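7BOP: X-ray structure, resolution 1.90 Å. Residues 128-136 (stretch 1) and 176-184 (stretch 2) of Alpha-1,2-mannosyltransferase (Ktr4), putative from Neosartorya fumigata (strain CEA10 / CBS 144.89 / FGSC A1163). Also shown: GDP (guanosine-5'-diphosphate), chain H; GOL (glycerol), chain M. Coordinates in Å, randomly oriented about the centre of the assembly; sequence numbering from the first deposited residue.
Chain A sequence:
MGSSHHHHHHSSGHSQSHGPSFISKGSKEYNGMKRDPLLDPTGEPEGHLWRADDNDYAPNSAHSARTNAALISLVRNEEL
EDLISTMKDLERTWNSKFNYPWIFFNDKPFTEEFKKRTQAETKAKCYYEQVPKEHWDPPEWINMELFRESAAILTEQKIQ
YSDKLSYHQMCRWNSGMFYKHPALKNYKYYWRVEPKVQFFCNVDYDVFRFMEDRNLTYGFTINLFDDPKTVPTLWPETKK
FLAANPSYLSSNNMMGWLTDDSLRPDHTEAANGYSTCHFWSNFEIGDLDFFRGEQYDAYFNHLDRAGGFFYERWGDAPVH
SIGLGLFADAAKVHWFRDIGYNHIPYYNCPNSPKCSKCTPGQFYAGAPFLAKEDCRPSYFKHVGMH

Stretch 1 (128-136) YEQVPKEHW
Stretch 2 176-184: GMFYKHPAL

Contact between residues 128-136 and 176-184 of one chain, burying 392 Å². Stretch 1 enters as a strand (128-130), runs extended through Val131 (phi/psi -76/128°) and Pro132 (-64/148°), then turns: His135 N bonds to Pro132 O at 2.9 Å. Stretch 2 consists mainly of short turns, with 3-10 segments at 178-180 and 182-184. The two run in opposite directions, CA to CA: His135-Met177 5.9 Å, Val131-His181 7.4 Å, Glu129-Ala183 7.3 Å.

Gly176, at phi/psi -138/-9°, touches nothing of stretch 1, but its O accepts a 2.7 Å hydrogen bond from Lys180 NZ. Met177 (-113/-33°; chi m, m, t) points toward stretch 1 and packs against His135, its CG lying 3.6 Å from His135 O and its SD 3.9 Å from His135 CD2. The sulfur is 4.5 Å from the centroid of the His135 ring, 36° off the ring normal, an oblique sulfur-aromatic contact. His135 (-96/-4°; chi1 m, chi2 172°) also points across, and one water joins the pair, 2.7 Å from His135 ND1 and donating to Met177 O at 3.0 Å.

Phe178 (chi1 p) points away and Tyr179 (chi1 p) is out of reach; their segment closes with Lys180 N bonded to Met177 O at 2.9 Å and His181 N to Phe178 O at 3.2 Å. Lys180 (-102/-1°; chi1 m, chi2 and chi3 t) starts toward stretch 1, its CB 4.1 Å from His135 CE1, but the extended chain leads its amine away to Gly176. Its carbonyl O lies 3.7 Å from His135 CE1.

His181 (-69/134°; chi1 t, chi2 -75°) makes the single direct hydrogen bond across the contact. Its CB leaves sideways, yet the ring reaches in, and NE2 donates to Gln130 O at 2.8 Å and a nearly straight 175°. This donor role places a proton on NE2 and leaves ND1 free to accept from Ala183 N at 3.2 Å and 140°. Pro132 CD packs obliquely on the ring, 3.6 Å from His181 CD2, while Glu129 OE1 lies at its edge, 3.7 Å from His181 CE1.

Ala183 (-46/-30°) points toward stretch 1, and its CB lies 3.5 Å from Glu129 CD; Glu129 has chi1 and chi2 m. A glycerol, probably from the crystallisation liquor, spans this end: its O1 donates to Glu129 OE2 at 2.6 Å and its O2 to Ala183 O at 2.7 Å. Leu184 (chi1 m, chi2 t) ends the stretch, its N bonded to His181 O at 3.1 Å.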

ATOM      1  N   TYR A 128      -1.750  -5.276  20.424  1.00 40.85           N
ATOM      2  CA  TYR A 128      -0.337  -4.913  20.404  1.00 41.86           C
ATOM      3  C   TYR A 128       0.467  -6.176  20.198  1.00 43.46           C
ATOM      4  O   TYR A 128       0.517  -7.028  21.080  1.00 46.16           O
ATOM      5  CB  TYR A 128       0.031  -4.202  21.707  1.00 41.93           C
ATOM      6  CG  TYR A 128      -0.847  -2.999  21.933  1.00 40.72           C
ATOM      7  CD1 TYR A 128      -0.559  -1.777  21.317  1.00 39.40           C
ATOM      8  CD2 TYR A 128      -2.004  -3.090  22.714  1.00 40.07           C
ATOM      9  CE1 TYR A 128      -1.387  -0.676  21.489  1.00 39.12           C
ATOM     10  CE2 TYR A 128      -2.839  -1.994  22.893  1.00 39.53           C
ATOM     11  CZ  TYR A 128      -2.527  -0.787  22.281  1.00 39.17           C
ATOM     12  OH  TYR A 128      -3.340   0.302  22.460  1.00 39.03           O
ATOM     13  N   GLU A 129       1.051  -6.314  19.008  1.00 40.23           N
ATOM     14  CA  GLU A 129       1.685  -7.560  18.588  1.00 39.69           C
ATOM     15  C   GLU A 129       3.152  -7.343  18.280  1.00 40.48           C
ATOM     16  O   GLU A 129       3.558  -6.268  17.809  1.00 39.58           O
ATOM     17  CB  GLU A 129       1.001  -8.114  17.340  1.00 40.13           C
ATOM     18  CG  GLU A 129      -0.474  -8.412  17.509  1.00 41.37           C
ATOM     19  CD  GLU A 129      -0.756  -9.572  18.440  1.00 43.18           C
ATOM     20  OE1 GLU A 129       0.102 -10.457  18.608  1.00 43.47           O
ATOM     21  OE2 GLU A 129      -1.874  -9.607  18.976  1.00 46.46           O
ATOM     22  N   GLN A 130       3.949  -8.372  18.544  1.00 39.22           N
ATOM     23  CA  GLN A 130       5.352  -8.353  18.193  1.00 40.21           C
ATOM     24  C   GLN A 130       5.554  -9.231  16.980  1.00 38.49           C
ATOM     25  O   GLN A 130       4.948 -10.298  16.876  1.00 38.67           O
ATOM     26  CB  GLN A 130       6.222  -8.837  19.349  1.00 41.83           C
ATOM     27  CG  GLN A 130       7.680  -8.451  19.180  1.00 45.24           C
ATOM     28  CD  GLN A 130       8.534  -8.805  20.383  1.00 48.35           C
ATOM     29  OE1 GLN A 130       8.095  -9.530  21.267  1.00 50.11           O
ATOM     30  NE2 GLN A 130       9.765  -8.297  20.413  1.00 48.68           N
ATOM     31  N   VAL A 131       6.410  -8.784  16.068  1.00 38.00           N
ATOM     32  CA  VAL A 131       6.760  -9.587  14.902  1.00 37.88           C
ATOM     33  C   VAL A 131       7.724 -10.688  15.357  1.00 38.75           C
ATOM     34  O   VAL A 131       8.720 -10.378  15.979  1.00 38.10           O
ATOM     35  CB  VAL A 131       7.444  -8.733  13.810  1.00 37.52           C
ATOM     36  CG1 VAL A 131       7.889  -9.613  12.645  1.00 37.60           C
ATOM     37  CG2 VAL A 131       6.493  -7.634  13.330  1.00 37.74           C
ATOM     38  N   PRO A 132       7.437 -11.968  15.044  1.00 42.06           N
ATOM     39  CA  PRO A 132       8.396 -13.017  15.455  1.00 44.58           C
ATOM     40  C   PRO A 132       9.759 -12.869  14.765  1.00 46.79           C
ATOM     41  O   PRO A 132       9.819 -12.415  13.618  1.00 42.81           O
ATOM     42  CB  PRO A 132       7.720 -14.334  15.031  1.00 44.54           C
ATOM     43  CG  PRO A 132       6.360 -13.992  14.537  1.00 43.57           C
ATOM     44  CD  PRO A 132       6.265 -12.509  14.335  1.00 42.91           C
ATOM     45  N   LYS A 133      10.827 -13.263  15.459  1.00 48.55           N
ATOM     46  CA  LYS A 133      12.200 -13.196  14.935  1.00 50.23           C
ATOM     47  C   LYS A 133      12.317 -13.824  13.552  1.00 46.35           C
ATOM     48  O   LYS A 133      12.958 -13.263  12.663  1.00 43.17           O
ATOM     49  CB  LYS A 133      13.209 -13.883  15.881  1.00 56.81           C
ATOM     50  CG  LYS A 133      13.624 -13.059  17.100  1.00 66.82           C
ATOM     51  CD  LYS A 133      12.796 -13.370  18.351  1.00 74.20           C
ATOM     52  CE  LYS A 133      13.076 -12.397  19.493  1.00 77.78           C
ATOM     53  NZ  LYS A 133      12.385 -11.085  19.315  1.00 77.52           N
ATOM     54  N   GLU A 134      11.685 -14.976  13.368  1.00 44.84           N
ATOM     55  CA  GLU A 134      11.701 -15.672  12.072  1.00 49.91           C
ATOM     56  C   GLU A 134      11.009 -14.916  10.915  1.00 48.40           C
ATOM     57  O   GLU A 134      11.246 -15.231   9.751  1.00 49.60           O
ATOM     58  CB  GLU A 134      11.137 -17.104  12.200  1.00 53.67           C
ATOM     59  CG  GLU A 134       9.641 -17.218  12.506  1.00 60.06           C
ATOM     60  CD  GLU A 134       9.305 -17.451  13.980  1.00 65.51           C
ATOM     61  OE1 GLU A 134      10.058 -16.976  14.875  1.00 64.56           O
ATOM     62  OE2 GLU A 134       8.258 -18.100  14.237  1.00 68.99           O
ATOM     63  N   HIS A 135      10.146 -13.949  11.238  1.00 44.85           N
ATOM     64  CA  HIS A 135       9.510 -13.077  10.240  1.00 42.87           C
ATOM     65  C   HIS A 135      10.217 -11.737  10.040  1.00 43.07           C
ATOM     66  O   HIS A 135       9.792 -10.952   9.193  1.00 45.52           O
ATOM     67  CB  HIS A 135       8.057 -12.791  10.634  1.00 41.44           C
ATOM     68  CG  HIS A 135       7.160 -13.981  10.563  1.00 41.33           C
ATOM     69  ND1 HIS A 135       5.867 -13.960  11.038  1.00 41.89           N
ATOM     70  CD2 HIS A 135       7.365 -15.229  10.077  1.00 43.17           C
ATOM     71  CE1 HIS A 135       5.310 -15.140  10.837  1.00 42.66           C
ATOM     72  NE2 HIS A 135       6.199 -15.930  10.262  1.00 44.38           N
ATOM     73  N   TRP A 136      11.262 -11.467  10.822  1.00 41.45           N
ATOM     74  CA  TRP A 136      11.964 -10.180  10.819  1.00 41.35           C
ATOM     75  C   TRP A 136      13.442 -10.303  10.488  1.00 44.08           C
ATOM     76  O   TRP A 136      13.954  -9.521   9.687  1.00 43.86           O
ATOM     77  CB  TRP A 136      11.829  -9.491  12.179  1.00 40.08           C
ATOM     78  CG  TRP A 136      12.283  -8.059  12.177  1.00 38.74           C
ATOM     79  CD1 TRP A 136      13.393  -7.544  12.776  1.00 40.01           C
ATOM     80  CD2 TRP A 136      11.622  -6.959  11.538  1.00 38.49           C
ATOM     81  NE1 TRP A 136      13.467  -6.185  12.552  1.00 40.84           N
ATOM     82  CE2 TRP A 136      12.390  -5.803  11.796  1.00 38.59           C
ATOM     83  CE3 TRP A 136      10.452  -6.839  10.776  1.00 38.23           C
ATOM     84  CZ2 TRP A 136      12.030  -4.539  11.312  1.00 38.24           C
ATOM     85  CZ3 TRP A 136      10.088  -5.578  10.297  1.00 39.72           C
ATOM     86  CH2 TRP A 136      10.884  -4.445  10.566  1.00 36.97           C
ATOM     87  N   GLY A 176       5.819 -10.316   2.393  1.00 30.59           N
ATOM     88  CA  GLY A 176       5.556 -11.745   2.575  1.00 33.04           C
ATOM     89  C   GLY A 176       5.191 -12.273   3.948  1.00 33.70           C
ATOM     90  O   GLY A 176       4.823 -13.444   4.059  1.00 32.93           O
ATOM     91  N   MET A 177       5.295 -11.445   4.987  1.00 34.32           N
ATOM     92  CA  MET A 177       5.183 -11.935   6.362  1.00 36.38           C
ATOM     93  C   MET A 177       3.964 -11.452   7.137  1.00 36.18           C
ATOM     94  O   MET A 177       3.453 -12.210   7.967  1.00 36.68           O
ATOM     95  CB  MET A 177       6.450 -11.590   7.148  1.00 38.37           C
ATOM     96  CG  MET A 177       7.739 -12.151   6.554  1.00 41.68           C
ATOM     97  SD  MET A 177       7.694 -13.945   6.384  1.00 45.74           S
ATOM     98  CE  MET A 177       9.270 -14.254   5.614  1.00 51.05           C
ATOM     99  N   PHE A 178       3.487 -10.229   6.894  1.00 34.90           N
ATOM    100  CA  PHE A 178       2.370  -9.687   7.690  1.00 34.43           C
ATOM    101  C   PHE A 178       1.137 -10.590   7.648  1.00 35.87           C
ATOM    102  O   PHE A 178       0.501 -10.815   8.680  1.00 36.56           O
ATOM    103  CB  PHE A 178       2.030  -8.229   7.322  1.00 33.45           C
ATOM    104  CG  PHE A 178       1.159  -8.065   6.096  1.00 31.89           C
ATOM    105  CD1 PHE A 178       1.702  -8.147   4.811  1.00 31.84           C
ATOM    106  CD2 PHE A 178      -0.197  -7.788   6.226  1.00 31.49           C
ATOM    107  CE1 PHE A 178       0.900  -7.966   3.689  1.00 30.63           C
ATOM    108  CE2 PHE A 178      -1.005  -7.621   5.110  1.00 30.99           C
ATOM    109  CZ  PHE A 178      -0.452  -7.704   3.834  1.00 31.26           C
ATOM    110  N   TYR A 179       0.840 -11.136   6.470  1.00 33.11           N
ATOM    111  CA  TYR A 179      -0.303 -12.023   6.286  1.00 33.42           C
ATOM    112  C   TYR A 179      -0.126 -13.440   6.875  1.00 35.10           C
ATOM    113  O   TYR A 179      -1.065 -14.230   6.836  1.00 36.37           O
ATOM    114  CB  TYR A 179      -0.710 -12.112   4.814  1.00 32.81           C
ATOM    115  CG  TYR A 179       0.362 -12.574   3.843  1.00 33.36           C
ATOM    116  CD1 TYR A 179       0.550 -13.926   3.565  1.00 32.18           C
ATOM    117  CD2 TYR A 179       1.150 -11.642   3.155  1.00 33.49           C
ATOM    118  CE1 TYR A 179       1.512 -14.340   2.659  1.00 33.50           C
ATOM    119  CE2 TYR A 179       2.112 -12.043   2.242  1.00 33.06           C
ATOM    120  CZ  TYR A 179       2.289 -13.387   1.989  1.00 33.41           C
ATOM    121  OH  TYR A 179       3.246 -13.781   1.083  1.00 32.93           O
ATOM    122  N   LYS A 180       1.070 -13.746   7.377  1.00 36.03           N
ATOM    123  CA  LYS A 180       1.360 -14.978   8.108  1.00 37.78           C
ATOM    124  C   LYS A 180       1.420 -14.778   9.617  1.00 37.01           C
ATOM    125  O   LYS A 180       1.658 -15.738  10.339  1.00 38.53           O
ATOM    126  CB  LYS A 180       2.702 -15.553   7.645  1.00 38.74           C
ATOM    127  CG  LYS A 180       2.732 -15.963   6.187  1.00 40.75           C
ATOM    128  CD  LYS A 180       4.077 -16.585   5.855  1.00 42.19           C
ATOM    129  CE  LYS A 180       4.153 -17.026   4.406  1.00 43.56           C
ATOM    130  NZ  LYS A 180       4.958 -16.084   3.573  1.00 42.71           N
ATOM    131  N   HIS A 181       1.223 -13.555  10.108  1.00 36.38           N
ATOM    132  CA  HIS A 181       1.280 -13.312  11.546  1.00 37.00           C
ATOM    133  C   HIS A 181       0.067 -13.973  12.231  1.00 38.77           C
ATOM    134  O   HIS A 181      -1.058 -13.846  11.734  1.00 35.34           O
ATOM    135  CB  HIS A 181       1.318 -11.825  11.870  1.00 36.81           C
ATOM    136  CG  HIS A 181       1.796 -11.541  13.257  1.00 37.40           C
ATOM    137  ND1 HIS A 181       1.004 -11.748  14.362  1.00 39.52           N
ATOM    138  CD2 HIS A 181       2.980 -11.092  13.727  1.00 37.89           C
ATOM    139  CE1 HIS A 181       1.670 -11.428  15.455  1.00 38.65           C
ATOM    140  NE2 HIS A 181       2.874 -11.021  15.097  1.00 39.61           N
ATOM    141  N   PRO A 182       0.289 -14.693  13.354  1.00 40.13           N
ATOM    142  CA  PRO A 182      -0.834 -15.389  14.031  1.00 40.97           C
ATOM    143  C   PRO A 182      -2.039 -14.510  14.407  1.00 37.54           C
ATOM    144  O   PRO A 182      -3.178 -14.925  14.260  1.00 37.89           O
ATOM    145  CB  PRO A 182      -0.172 -15.956  15.302  1.00 42.66           C
ATOM    146  CG  PRO A 182       1.246 -16.183  14.904  1.00 43.72           C
ATOM    147  CD  PRO A 182       1.593 -15.063  13.947  1.00 41.73           C
ATOM    148  N   ALA A 183      -1.769 -13.321  14.921  1.00 37.71           N
ATOM    149  CA  ALA A 183      -2.783 -12.288  15.182  1.00 36.91           C
ATOM    150  C   ALA A 183      -3.802 -12.026  14.068  1.00 37.06           C
ATOM    151  O   ALA A 183      -4.944 -11.645  14.366  1.00 36.64           O
ATOM    152  CB  ALA A 183      -2.116 -10.986  15.585  1.00 37.21           C
ATOM    153  N   LEU A 184      -3.409 -12.225  12.807  1.00 34.02           N
ATOM    154  CA  LEU A 184      -4.308 -12.010  11.675  1.00 35.03           C
ATOM    155  C   LEU A 184      -4.955 -13.276  11.115  1.00 36.04           C
ATOM    156  O   LEU A 184      -5.684 -13.201  10.124  1.00 33.58           O
ATOM    157  CB  LEU A 184      -3.562 -11.272  10.550  1.00 34.79           C
ATOM    158  CG  LEU A 184      -3.074  -9.867  10.889  1.00 35.33           C
ATOM    159  CD1 LEU A 184      -2.414  -9.241   9.660  1.00 34.69           C
ATOM    160  CD2 LEU A 184      -4.213  -8.986  11.384  1.00 37.65           C
TER
HETATM  161  PB  GDP H 402       8.635   5.327   4.054  1.00 50.77           P
HETATM  162  O1B GDP H 402       9.486   6.555   4.209  1.00 50.65           O
HETATM  163  O2B GDP H 402       7.132   5.566   4.281  1.00 47.74           O
HETATM  164  O3B GDP H 402       8.929   4.471   2.838  1.00 48.79           O
HETATM  165  O3A GDP H 402       9.170   4.429   5.299  1.00 49.25           O
HETATM  166  PA  GDP H 402       8.655   4.527   6.835  1.00 48.06           P
HETATM  167  O1A GDP H 402       9.812   4.882   7.738  1.00 47.04           O
HETATM  168  O2A GDP H 402       7.340   5.338   6.858  1.00 48.67           O
HETATM  169  O5' GDP H 402       8.383   2.955   7.044  1.00 46.05           O
HETATM  170  C5' GDP H 402       7.242   2.318   6.468  1.00 46.57           C
HETATM  171  C4' GDP H 402       6.351   1.746   7.568  1.00 46.69           C
HETATM  172  O4' GDP H 402       7.076   0.742   8.284  1.00 46.54           O
HETATM  173  C3' GDP H 402       5.931   2.755   8.627  1.00 45.40           C
HETATM  174  O3' GDP H 402       4.640   2.352   9.116  1.00 43.60           O
HETATM  175  C2' GDP H 402       7.003   2.653   9.700  1.00 46.38           C
HETATM  176  O2' GDP H 402       6.508   3.003  10.992  1.00 44.16           O
HETATM  177  C1' GDP H 402       7.384   1.179   9.611  1.00 45.21           C
HETATM  178  N9  GDP H 402       8.793   0.800   9.877  1.00 47.09           N
HETATM  179  C8  GDP H 402       9.901   1.020   9.114  1.00 45.68           C
HETATM  180  N7  GDP H 402      10.988   0.454   9.692  1.00 44.77           N
HETATM  181  C5  GDP H 402      10.583  -0.146  10.828  1.00 45.48           C
HETATM  182  C6  GDP H 402      11.207  -0.927  11.918  1.00 44.45           C
HETATM  183  O6  GDP H 402      12.429  -1.144  11.882  1.00 41.97           O
HETATM  184  N1  GDP H 402      10.430  -1.384  12.923  1.00 44.87           N
HETATM  185  C2  GDP H 402       9.092  -1.155  12.958  1.00 44.27           C
HETATM  186  N2  GDP H 402       8.340  -1.624  13.986  1.00 43.47           N
HETATM  187  N3  GDP H 402       8.460  -0.437  11.995  1.00 43.81           N
HETATM  188  C4  GDP H 402       9.138   0.071  10.935  1.00 44.89           C
HETATM  189  C1  GOL M 407      -4.784  -9.816  18.052  1.00 55.95           C
HETATM  190  O1  GOL M 407      -4.072 -10.971  18.505  1.00 57.62           O
HETATM  191  C2  GOL M 407      -5.970 -10.194  17.165  1.00 55.01           C
HETATM  192  O2  GOL M 407      -5.950 -11.588  16.863  1.00 55.65           O
HETATM  193  C3  GOL M 407      -7.280  -9.847  17.857  1.00 54.36           C
HETATM  194  O3  GOL M 407      -8.386 -10.379  17.127  1.00 52.15           O
HETATM  195  O   HOH W   1       4.516 -11.583  10.747  1.00 37.56           O